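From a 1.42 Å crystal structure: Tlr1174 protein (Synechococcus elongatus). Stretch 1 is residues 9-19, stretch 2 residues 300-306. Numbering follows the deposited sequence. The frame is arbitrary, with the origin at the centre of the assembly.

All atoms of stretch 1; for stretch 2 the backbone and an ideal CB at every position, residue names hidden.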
# COMPACT_ATOMS: atom_id res chain seq x y z
N ILE A 9 20.23 -4.08 8.13
CA ILE A 9 19.34 -2.92 8.34
C ILE A 9 19.65 -1.84 7.33
O ILE A 9 20.80 -1.69 6.90
CB ILE A 9 19.48 -2.39 9.76
CG1 ILE A 9 18.21 -1.62 10.14
CG2 ILE A 9 20.74 -1.50 9.90
CD1 ILE A 9 18.10 -1.25 11.62
N TYR A 10 18.61 -1.07 6.98
CA TYR A 10 18.78 0.17 6.21
C TYR A 10 18.02 1.28 6.89
O TYR A 10 17.08 1.01 7.57
CB TYR A 10 18.33 -0.01 4.76
CG TYR A 10 16.83 -0.06 4.48
CD1 TYR A 10 16.07 1.11 4.45
CD2 TYR A 10 16.19 -1.26 4.22
CE1 TYR A 10 14.72 1.09 4.15
CE2 TYR A 10 14.82 -1.30 3.90
CZ TYR A 10 14.09 -0.12 3.87
OH TYR A 10 12.74 -0.15 3.54
N GLU A 11 18.49 2.53 6.73
CA GLU A 11 17.75 3.71 7.22
C GLU A 11 17.98 4.79 6.18
O GLU A 11 19.06 5.39 6.14
CB GLU A 11 18.22 4.13 8.62
CG GLU A 11 17.58 5.43 9.19
CD GLU A 11 17.40 5.41 10.72
OE1 GLU A 11 18.36 5.68 11.51
OE2 GLU A 11 16.28 5.13 11.16
N GLU A 12 16.98 5.02 5.32
CA GLU A 12 17.09 5.83 4.11
C GLU A 12 16.31 7.15 4.23
O GLU A 12 15.10 7.15 4.44
CB GLU A 12 16.60 5.01 2.91
CG GLU A 12 16.78 5.67 1.57
CD GLU A 12 16.20 4.87 0.43
OE1 GLU A 12 16.26 3.61 0.48
OE2 GLU A 12 15.69 5.52 -0.51
N PRO A 13 17.00 8.29 4.13
CA PRO A 13 16.25 9.54 4.16
C PRO A 13 15.19 9.63 3.04
O PRO A 13 15.42 9.18 1.90
CB PRO A 13 17.35 10.60 3.94
CG PRO A 13 18.59 9.93 4.54
CD PRO A 13 18.46 8.52 4.07
N LEU A 14 14.06 10.24 3.35
CA LEU A 14 13.03 10.45 2.32
C LEU A 14 13.57 11.52 1.38
O LEU A 14 14.45 12.31 1.77
CB LEU A 14 11.70 10.87 2.95
CG LEU A 14 11.00 9.82 3.84
CD1 LEU A 14 9.67 10.32 4.37
CD2 LEU A 14 10.76 8.51 3.02
N GLN A 15 13.06 11.56 0.14
CA GLN A 15 13.51 12.57 -0.82
C GLN A 15 13.05 13.97 -0.38
O GLN A 15 13.73 14.97 -0.65
CB GLN A 15 13.00 12.25 -2.23
CG GLN A 15 13.38 13.32 -3.25
CD GLN A 15 13.18 12.90 -4.69
OE1 GLN A 15 14.14 12.77 -5.45
NE2 GLN A 15 11.92 12.68 -5.08
N GLU A 16 11.90 14.03 0.26
CA GLU A 16 11.48 15.20 0.98
C GLU A 16 10.59 14.75 2.12
O GLU A 16 10.04 13.64 2.07
CB GLU A 16 10.81 16.24 0.06
CG GLU A 16 9.52 15.77 -0.62
CD GLU A 16 8.98 16.81 -1.61
OE1 GLU A 16 8.60 17.89 -1.13
OE2 GLU A 16 8.91 16.54 -2.82
N PRO A 17 10.47 15.57 3.17
CA PRO A 17 9.73 15.15 4.35
C PRO A 17 8.26 14.93 4.04
O PRO A 17 7.71 15.60 3.16
CB PRO A 17 9.89 16.33 5.33
CG PRO A 17 10.31 17.49 4.47
CD PRO A 17 11.06 16.91 3.32
N LEU A 18 7.64 14.00 4.76
CA LEU A 18 6.21 13.74 4.63
C LEU A 18 5.43 14.14 5.88
O LEU A 18 5.61 13.55 6.94
CB LEU A 18 5.94 12.26 4.32
CG LEU A 18 4.49 11.76 4.31
CD1 LEU A 18 3.69 12.34 3.14
CD2 LEU A 18 4.46 10.24 4.27
N THR A 19 4.55 15.11 5.72
CA THR A 19 3.70 15.54 6.83
C THR A 19 2.37 14.80 6.79
O THR A 19 1.68 14.77 5.77
CB THR A 19 3.44 17.06 6.82
OG1 THR A 19 4.64 17.77 6.46
CG2 THR A 19 2.96 17.53 8.21
N UNK A 300 4.34 7.68 -5.28
CA UNK A 300 4.92 8.16 -4.03
C UNK A 300 6.37 8.61 -4.20
O UNK A 300 7.08 8.75 -3.21
CB UNK A 300 4.84 7.07 -2.96
N UNK A 301 6.81 8.81 -5.44
CA UNK A 301 8.20 9.21 -5.73
C UNK A 301 8.67 10.47 -5.06
O UNK A 301 9.87 10.62 -4.86
CB UNK A 301 8.37 9.39 -7.24
N UNK A 302 7.77 11.38 -4.72
CA UNK A 302 8.20 12.58 -4.01
C UNK A 302 8.90 12.25 -2.71
O UNK A 302 9.85 12.96 -2.33
CB UNK A 302 7.00 13.49 -3.73
N UNK A 303 8.40 11.23 -2.01
CA UNK A 303 8.91 10.87 -0.69
C UNK A 303 9.90 9.75 -0.79
O UNK A 303 10.96 9.80 -0.17
CB UNK A 303 7.77 10.48 0.25
N UNK A 304 9.58 8.72 -1.55
CA UNK A 304 10.56 7.65 -1.71
C UNK A 304 10.55 7.07 -3.09
O UNK A 304 9.67 6.30 -3.47
CB UNK A 304 10.31 6.54 -0.69
N UNK A 305 11.57 7.45 -3.83
CA UNK A 305 11.77 6.96 -5.15
C UNK A 305 12.44 5.60 -5.05
O UNK A 305 13.42 5.42 -4.31
CB UNK A 305 12.59 7.94 -5.98
N UNK A 306 11.92 4.64 -5.80
CA UNK A 306 12.45 3.28 -5.75
C UNK A 306 12.25 2.63 -7.10
O UNK A 306 11.31 1.83 -7.31
CB UNK A 306 11.78 2.46 -4.65

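At position 300 the ideal CB has no atom of stretch 1 within 5.5 Å, so this contact sets no preference. The deposited residue is Val300, whose backbone O accepts bonds from the N atoms of 303 (3.1 Å) and 304 (3.0 Å).

Position 301 (phi/psi -57/-26) points sideways, its ideal CB 5.3 Å from Gln15 NE2; almost any side chain fits. It is Asp301, and its carboxylate does not reach stretch 1. Its backbone O lies 2.9 Å from Gln15 NE2, but the angle is too poor for a hydrogen bond.

At 302 the ideal CB sits 3.7 Å from Glu16 OE2. A carboxylate so near favours a donor or a positive charge, so Lys, Arg, Asn, Gln or Ser would all be reasonable. The residue is Arg302. With chi3 at 64° (p), it presents the guanidinium edge to Glu16: Arg302 NE to Glu16 OE2 is 3.0 Å (172°) and Arg302 NH2 to Glu16 OE1 is 3.1 Å (176°), a two-pronged salt bridge. The backbone O of Arg302 also takes a weak bond from Gln15 NE2 at 3.5 Å.

Position 303 lies where the chains run closest, its CA 4.9 Å from the CA of Gln15, and its backbone O accepts from Gln15 N at 2.8 Å (164°). The ideal CB is 4.5 Å from Leu14 CD2, 4.8 Å from Leu18 CB and 4.3 Å from Glu16 O, a mainly apolar setting with carbonyls nearby; Leu, Met, Phe or Trp could use it. Trp303 does so with chi1 -55° (m), which brings its indole to Leu18. Leu18 CD1 stands 3.9 Å from the centroid of the five-membered ring of Trp303, 16° off the normal, a CH-pi contact, while Glu16 O approaches the ring edge, 3.2 Å from Trp303 CD1.

At 304 the ideal CB is 4.2 Å from Leu14 CD2 and 5.5 Å from Glu12 OE2, with the hydroxyl of Tyr10 farther along. A short apolar residue could pack on Leu14, but a long cation could also reach the polar groups. Arg304 is nearly fully extended. Arg304 NH1 donates to Tyr10 OH (2.9 Å, 163°), and Arg304 NH2 forms a salt bridge with Glu12 OE1 (2.9 Å), although that hydrogen bond is weak at 122°. The O of water 1 accepts from Arg304 NE (2.9 Å) and donates to Glu12 OE2 (2.6 Å).

Position 305 points sideways, its ideal CB 4.9 Å from Gln15 NE2, and small or polar residues suit it. In Ser305 the backbone O accepts from the O of water 1 (2.8 Å).

At 306 no atom of stretch 1 lies within 5.5 Å of the ideal CB; Ala306 makes no contact with stretch 1.

Stretch 2 (300-306) VDRWRSA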
# COMPACT_ATOMS: atom_id res chain seq x y z
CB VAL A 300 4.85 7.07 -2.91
CG1 VAL A 300 3.37 6.72 -2.56
CG2 VAL A 300 5.63 5.81 -3.35
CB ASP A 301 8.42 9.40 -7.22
CG ASP A 301 8.51 8.09 -7.96
OD1 ASP A 301 8.54 7.03 -7.32
OD2 ASP A 301 8.53 8.14 -9.19
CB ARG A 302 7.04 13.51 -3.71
CG ARG A 302 6.69 14.36 -4.89
CD ARG A 302 5.60 15.35 -4.56
NE ARG A 302 6.03 16.30 -3.53
CZ ARG A 302 5.22 17.17 -2.95
NH1 ARG A 302 3.93 17.20 -3.29
NH2 ARG A 302 5.69 18.01 -2.04
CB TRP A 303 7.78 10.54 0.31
CG TRP A 303 6.89 11.70 0.33
CD1 TRP A 303 7.09 12.89 0.99
CD2 TRP A 303 5.74 11.88 -0.48
NE1 TRP A 303 6.10 13.78 0.67
CE2 TRP A 303 5.25 13.19 -0.23
CE3 TRP A 303 5.06 11.07 -1.39
CZ2 TRP A 303 4.09 13.68 -0.84
CZ3 TRP A 303 3.91 11.57 -2.01
CH2 TRP A 303 3.45 12.87 -1.73
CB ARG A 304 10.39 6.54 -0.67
CG ARG A 304 11.48 5.49 -0.79
CD ARG A 304 11.45 4.51 0.36
NE ARG A 304 12.62 3.64 0.32
CZ ARG A 304 12.87 2.67 1.20
NH1 ARG A 304 11.98 2.31 2.11
NH2 ARG A 304 13.96 1.92 1.07
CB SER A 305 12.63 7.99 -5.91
OG SER A 305 13.10 7.44 -7.11
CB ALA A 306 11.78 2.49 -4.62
O HOH W 1 14.27 3.98 -2.08
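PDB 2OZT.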